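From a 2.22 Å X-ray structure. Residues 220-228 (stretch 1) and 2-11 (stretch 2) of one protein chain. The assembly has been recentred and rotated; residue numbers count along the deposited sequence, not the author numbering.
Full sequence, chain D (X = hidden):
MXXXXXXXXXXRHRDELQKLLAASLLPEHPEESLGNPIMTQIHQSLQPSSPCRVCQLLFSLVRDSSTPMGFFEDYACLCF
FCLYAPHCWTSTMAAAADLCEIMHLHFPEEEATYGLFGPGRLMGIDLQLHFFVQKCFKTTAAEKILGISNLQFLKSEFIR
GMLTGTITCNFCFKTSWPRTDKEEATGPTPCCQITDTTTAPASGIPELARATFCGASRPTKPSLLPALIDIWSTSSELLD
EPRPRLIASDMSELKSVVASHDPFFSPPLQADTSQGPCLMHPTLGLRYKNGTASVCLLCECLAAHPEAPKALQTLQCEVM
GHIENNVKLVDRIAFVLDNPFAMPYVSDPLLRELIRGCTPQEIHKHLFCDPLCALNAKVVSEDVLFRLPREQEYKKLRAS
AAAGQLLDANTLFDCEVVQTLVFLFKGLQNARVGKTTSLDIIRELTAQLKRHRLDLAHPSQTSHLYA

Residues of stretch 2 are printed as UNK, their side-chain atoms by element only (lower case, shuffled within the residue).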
ATOM      1  N   THR D 220     -53.694  14.616  24.153  1.00 61.06           N
ATOM      2  CA  THR D 220     -52.936  13.636  23.407  1.00 60.21           C
ATOM      3  C   THR D 220     -53.827  12.522  22.883  1.00 59.84           C
ATOM      4  O   THR D 220     -54.809  12.129  23.513  1.00 60.86           O
ATOM      5  CB  THR D 220     -51.808  13.085  24.276  1.00 60.91           C
ATOM      6  OG1 THR D 220     -52.358  12.439  25.430  1.00 62.21           O
ATOM      7  CG2 THR D 220     -50.886  14.216  24.719  1.00 61.45           C
ATOM      8  N   LYS D 221     -53.440  11.990  21.735  1.00 57.57           N
ATOM      9  CA  LYS D 221     -54.067  10.837  21.113  1.00 57.37           C
ATOM     10  C   LYS D 221     -53.689   9.542  21.831  1.00 58.25           C
ATOM     11  O   LYS D 221     -52.781   9.511  22.670  1.00 58.75           O
ATOM     12  CB  LYS D 221     -53.659  10.803  19.648  1.00 56.42           C
ATOM     13  CG  LYS D 221     -53.930  12.116  18.961  1.00 55.68           C
ATOM     14  CD  LYS D 221     -53.866  11.968  17.449  1.00 54.97           C
ATOM     15  CE  LYS D 221     -52.451  11.946  16.975  1.00 54.14           C
ATOM     16  NZ  LYS D 221     -52.342  12.311  15.543  1.00 53.18           N
ATOM     17  N   PRO D 222     -54.384   8.443  21.529  1.00 52.86           N
ATOM     18  CA  PRO D 222     -54.126   7.182  22.245  1.00 53.78           C
ATOM     19  C   PRO D 222     -52.737   6.597  21.983  1.00 53.61           C
ATOM     20  O   PRO D 222     -52.209   6.641  20.867  1.00 52.88           O
ATOM     21  CB  PRO D 222     -55.211   6.240  21.703  1.00 53.99           C
ATOM     22  CG  PRO D 222     -56.272   7.136  21.142  1.00 53.63           C
ATOM     23  CD  PRO D 222     -55.569   8.352  20.654  1.00 52.52           C
ATOM     24  N   SER D 223     -52.164   6.013  23.031  1.00 57.38           N
ATOM     25  CA  SER D 223     -50.880   5.339  22.918  1.00 57.16           C
ATOM     26  C   SER D 223     -51.008   4.114  22.038  1.00 57.52           C
ATOM     27  O   SER D 223     -51.958   3.339  22.167  1.00 58.47           O
ATOM     28  CB  SER D 223     -50.377   4.927  24.297  1.00 58.20           C
ATOM     29  OG  SER D 223     -49.532   3.795  24.204  1.00 58.80           O
ATOM     30  N   LEU D 224     -50.036   3.929  21.148  1.00 51.86           N
ATOM     31  CA  LEU D 224     -50.020   2.750  20.291  1.00 52.15           C
ATOM     32  C   LEU D 224     -49.314   1.569  20.933  1.00 53.23           C
ATOM     33  O   LEU D 224     -49.227   0.505  20.306  1.00 53.97           O
ATOM     34  CB  LEU D 224     -49.370   3.070  18.941  1.00 51.12           C
ATOM     35  CG  LEU D 224     -49.970   4.266  18.194  1.00 50.09           C
ATOM     36  CD1 LEU D 224     -49.363   4.437  16.823  1.00 49.00           C
ATOM     37  CD2 LEU D 224     -51.468   4.093  18.080  1.00 50.75           C
ATOM     38  N   LEU D 225     -48.792   1.729  22.150  1.00 55.42           N
ATOM     39  CA  LEU D 225     -48.109   0.619  22.812  1.00 56.59           C
ATOM     40  C   LEU D 225     -48.900  -0.682  22.862  1.00 58.09           C
ATOM     41  O   LEU D 225     -48.310  -1.739  22.563  1.00 58.98           O
ATOM     42  CB  LEU D 225     -47.721   1.023  24.236  1.00 56.78           C
ATOM     43  CG  LEU D 225     -46.336   1.613  24.312  1.00 56.15           C
ATOM     44  CD1 LEU D 225     -45.976   1.894  25.759  1.00 56.52           C
ATOM     45  CD2 LEU D 225     -45.414   0.598  23.693  1.00 56.86           C
ATOM     46  N   PRO D 226     -50.205  -0.697  23.188  1.00 60.59           N
ATOM     47  CA  PRO D 226     -50.911  -1.988  23.205  1.00 61.66           C
ATOM     48  C   PRO D 226     -50.860  -2.697  21.864  1.00 62.05           C
ATOM     49  O   PRO D 226     -50.649  -3.920  21.822  1.00 63.18           O
ATOM     50  CB  PRO D 226     -52.336  -1.591  23.613  1.00 61.60           C
ATOM     51  CG  PRO D 226     -52.157  -0.320  24.374  1.00 60.72           C
ATOM     52  CD  PRO D 226     -51.090   0.396  23.638  1.00 59.96           C
ATOM     53  N   ALA D 227     -51.051  -1.963  20.761  1.00 59.35           N
ATOM     54  CA  ALA D 227     -50.998  -2.584  19.439  1.00 59.64           C
ATOM     55  C   ALA D 227     -49.639  -3.216  19.196  1.00 60.30           C
ATOM     56  O   ALA D 227     -49.544  -4.323  18.651  1.00 61.48           O
ATOM     57  CB  ALA D 227     -51.300  -1.549  18.362  1.00 58.48           C
ATOM     58  N   LEU D 228     -48.572  -2.497  19.548  1.00 66.49           N
ATOM     59  CA  LEU D 228     -47.224  -3.053  19.482  1.00 66.90           C
ATOM     60  C   LEU D 228     -47.112  -4.309  20.336  1.00 68.25           C
ATOM     61  O   LEU D 228     -46.741  -5.380  19.841  1.00 69.57           O
ATOM     62  CB  LEU D 228     -46.214  -1.985  19.925  1.00 65.64           C
ATOM     63  CG  LEU D 228     -44.774  -2.362  20.272  1.00 66.10           C
ATOM     64  CD1 LEU D 228     -43.999  -2.763  19.040  1.00 66.44           C
ATOM     65  CD2 LEU D 228     -44.093  -1.189  20.974  1.00 64.86           C
ATOM     66  N   UNK D   2     -58.761  14.857   8.708  1.00 66.02           N
ATOM     67  CA  UNK D   2     -58.072  13.586   8.774  1.00 64.21           C
ATOM     68  C   UNK D   2     -56.755  13.770   9.408  1.00 61.94           C
ATOM     69  O   UNK D   2     -55.938  14.468   8.894  1.00 61.18           O
ATOM     70  c   UNK D   2     -56.923  11.819   7.475  1.00 62.28           C
ATOM     71  c   UNK D   2     -57.269  10.709   8.146  1.00 62.80           C
ATOM     72  c   UNK D   2     -57.832  12.977   7.424  1.00 63.89           C
ATOM     73  c   UNK D   2     -54.856  10.817   7.001  1.00 60.40           C
ATOM     74  c   UNK D   2     -55.232   9.713   7.660  1.00 61.02           C
ATOM     75  c   UNK D   2     -55.697  11.868   6.915  1.00 61.09           C
ATOM     76  c   UNK D   2     -56.440   9.657   8.242  1.00 61.92           C
ATOM     77  N   UNK D   3     -56.548  13.055  10.481  1.00 56.57           N
ATOM     78  CA  UNK D   3     -55.343  13.181  11.298  1.00 55.41           C
ATOM     79  C   UNK D   3     -54.652  11.825  11.391  1.00 55.34           C
ATOM     80  O   UNK D   3     -55.296  10.834  11.766  1.00 56.31           O
ATOM     81  c   UNK D   3     -55.982  15.170  12.662  1.00 56.23           C
ATOM     82  c   UNK D   3     -54.556  13.445  13.656  1.00 55.35           C
ATOM     83  c   UNK D   3     -55.691  13.700  12.703  1.00 55.78           C
ATOM     84  N   UNK D   4     -53.361  11.738  11.066  1.00 52.51           N
ATOM     85  CA  UNK D   4     -52.639  10.461  11.140  1.00 52.48           C
ATOM     86  C   UNK D   4     -52.276  10.072  12.569  1.00 52.94           C
ATOM     87  O   UNK D   4     -52.457  10.836  13.518  1.00 53.09           O
ATOM     88  c   UNK D   4     -51.385  10.733  10.307  1.00 51.43           C
ATOM     89  c   UNK D   4     -51.804  11.800   9.340  1.00 51.10           C
ATOM     90  c   UNK D   4     -52.683  12.690  10.168  1.00 51.67           C
ATOM     91  N   UNK D   5     -51.719   8.862  12.696  1.00 47.73           N
ATOM     92  CA  UNK D   5     -51.248   8.326  13.977  1.00 48.45           C
ATOM     93  C   UNK D   5     -52.378   8.146  14.975  1.00 49.63           C
ATOM     94  O   UNK D   5     -52.256   8.482  16.153  1.00 50.22           O
ATOM     95  c   UNK D   5     -48.829   8.543  14.542  1.00 47.65           C
ATOM     96  c   UNK D   5     -45.983   7.597  11.605  1.00 45.08           C
ATOM     97  c   UNK D   5     -48.013   8.329  13.383  1.00 46.68           C
ATOM     98  c   UNK D   5     -46.855   7.647  13.813  1.00 47.02           C
ATOM     99  c   UNK D   5     -48.152   8.006  15.597  1.00 48.55           C
ATOM    100  n   UNK D   5     -46.971   7.461  15.166  1.00 48.35           N
ATOM    101  c   UNK D   5     -47.134   8.278  11.140  1.00 44.95           C
ATOM    102  c   UNK D   5     -50.153   9.206  14.584  1.00 47.80           C
ATOM    103  c   UNK D   5     -45.828   7.274  12.931  1.00 46.15           C
ATOM    104  c   UNK D   5     -48.150   8.652  12.021  1.00 45.72           C
ATOM    105  N   UNK D   6     -53.478   7.573  14.518  1.00 60.90           N
ATOM    106  CA  UNK D   6     -54.623   7.383  15.395  1.00 61.94           C
ATOM    107  C   UNK D   6     -54.882   5.909  15.593  1.00 63.59           C
ATOM    108  O   UNK D   6     -55.163   5.191  14.628  1.00 64.06           O
ATOM    109  c   UNK D   6     -55.871   8.071  14.860  1.00 61.78           C
ATOM    110  n   UNK D   6     -57.579  10.727  13.912  1.00 61.23           N
ATOM    111  o   UNK D   6     -57.345  10.562  16.165  1.00 61.72           O
ATOM    112  c   UNK D   6     -56.945  10.313  15.013  1.00 61.19           C
ATOM    113  c   UNK D   6     -55.674   9.547  14.814  1.00 60.69           C
ATOM    114  N   UNK D   7     -54.806   5.472  16.848  1.00 53.91           N
ATOM    115  CA  UNK D   7     -55.094   4.078  17.153  1.00 55.89           C
ATOM    116  C   UNK D   7     -56.389   3.617  16.487  1.00 56.72           C
ATOM    117  O   UNK D   7     -56.425   2.553  15.845  1.00 57.85           O
ATOM    118  c   UNK D   7     -54.601   1.487  18.516  1.00 59.99           C
ATOM    119  c   UNK D   7     -55.156   3.920  18.665  1.00 56.71           C
ATOM    120  c   UNK D   7     -55.377   2.549  19.268  1.00 58.85           C
ATOM    121  c   UNK D   7     -54.933   2.623  20.736  1.00 59.37           C
ATOM    122  N   UNK D   8     -57.428   4.461  16.527  1.00 55.27           N
ATOM    123  CA  UNK D   8     -58.680   4.117  15.875  1.00 55.85           C
ATOM    124  C   UNK D   8     -58.520   3.797  14.400  1.00 55.87           C
ATOM    125  O   UNK D   8     -59.173   2.888  13.882  1.00 57.19           O
ATOM    126  N   UNK D   9     -57.649   4.538  13.699  1.00 63.19           N
ATOM    127  CA  UNK D   9     -57.444   4.277  12.276  1.00 62.82           C
ATOM    128  C   UNK D   9     -56.861   2.883  12.077  1.00 64.28           C
ATOM    129  O   UNK D   9     -57.196   2.177  11.111  1.00 65.02           O
ATOM    130  c   UNK D   9     -56.508   5.316  11.666  1.00 60.92           C
ATOM    131  c   UNK D   9     -56.785   5.418  10.178  1.00 60.59           C
ATOM    132  o   UNK D   9     -56.707   6.606  12.277  1.00 59.90           O
ATOM    133  N   UNK D  10     -55.979   2.475  12.993  1.00 61.04           N
ATOM    134  CA  UNK D  10     -55.399   1.135  12.945  1.00 62.78           C
ATOM    135  C   UNK D  10     -56.479   0.093  13.170  1.00 64.82           C
ATOM    136  O   UNK D  10     -56.548  -0.923  12.461  1.00 66.14           O
ATOM    137  c   UNK D  10     -52.101   2.154  14.632  1.00 60.58           C
ATOM    138  c   UNK D  10     -54.262   0.998  13.975  1.00 63.07           C
ATOM    139  c   UNK D  10     -53.931  -0.472  14.176  1.00 65.42           C
ATOM    140  c   UNK D  10     -53.025   1.782  13.514  1.00 60.96           C
ATOM    141  N   UNK D  11     -57.316   0.320  14.193  1.00 69.89           N
ATOM    142  CA  UNK D  11     -58.346  -0.643  14.577  1.00 71.58           C
ATOM    143  C   UNK D  11     -59.368  -0.887  13.461  1.00 71.99           C
ATOM    144  O   UNK D  11     -59.688  -2.042  13.150  1.00 73.63           O
ATOM    145  c   UNK D  11     -60.380  -0.841  15.995  1.00 72.59           C
ATOM    146  o   UNK D  11     -58.264  -0.420  17.005  1.00 71.98           O
ATOM    147  c   UNK D  11     -59.063  -0.150  15.841  1.00 71.32           C
TER

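Position 2 carries one carbon followed by a six-membered all-carbon ring and lies out of reach of stretch 1; it is Phe2. At position 3 a single carbon bears two more, a fork at the first side-chain atom, and one of these methyls touches the Lys221 side chain. Three carbons branched in this way identify Val3; Val3 CG1 lies 3.1 Å from Lys221 NZ. Position 4 has three carbons that close a ring onto its own backbone N, the mark of proline. Pro4 turns its CB away from stretch 1, yet its backbone matters most: Lys221 NZ donates a hydrogen bond to Pro4 O at 2.5 Å.

Position 5 holds one carbon and then fused five- and six-membered rings containing eight carbons and one nitrogen, which only an indole explains; its ring meets Leu224 obliquely. In Trp5, CD1 lies 4.0 Å from CD1 of Leu224, while NE1 is hydrogen-bonded elsewhere in the structure. Position 6 shows a chain of three carbons, the third carrying one oxygen and one nitrogen, and its end comes nearer to the Lys221 side chain than its CB direction would suggest. This is Gln6, at the N-cap position; its NE2 donates to Val3 O at 3.1 Å.

Position 7 has four carbons forked at the second, and they touch Pro222, Ser223, Leu224 and Ala227. The fork defines Leu7, whose CD2 lies 3.8 Å from Pro222 CB and 3.4 Å from Ser223 O. Position 8 has no side-chain atom and is Gly8; an ideal CB here would find nothing of stretch 1 within 5.5 Å. Position 9 has one carbon bearing an oxygen and a carbon, out of reach of stretch 1, hence Thr9. At position 10 four carbons fork at the first, one arm being two carbons long, and the tip of that arm approaches Leu224. Ile10 places CD1 4.0 Å from Leu224 CD2. Position 11 repeats the pattern of one carbon carrying an oxygen and a carbon, out of reach of stretch 1: Thr11.

The contact joins a polar anchor to an apolar patch. Lys221 extends along the loop before the helix and spends its amino group on a backbone carbonyl; the acceptor is the backbone O of Pro4, so no side chain of stretch 2 is needed to accept this bond. Leu224 packs against Trp5, Leu7 and Ile10, its CD2 3.7 Å from Leu7 CB, while Pro222 and Ala227 add further apolar contacts to Leu7. Together the stretches bury 485 Å².

Stretch 2 (2-11) FVPWQLGTIT
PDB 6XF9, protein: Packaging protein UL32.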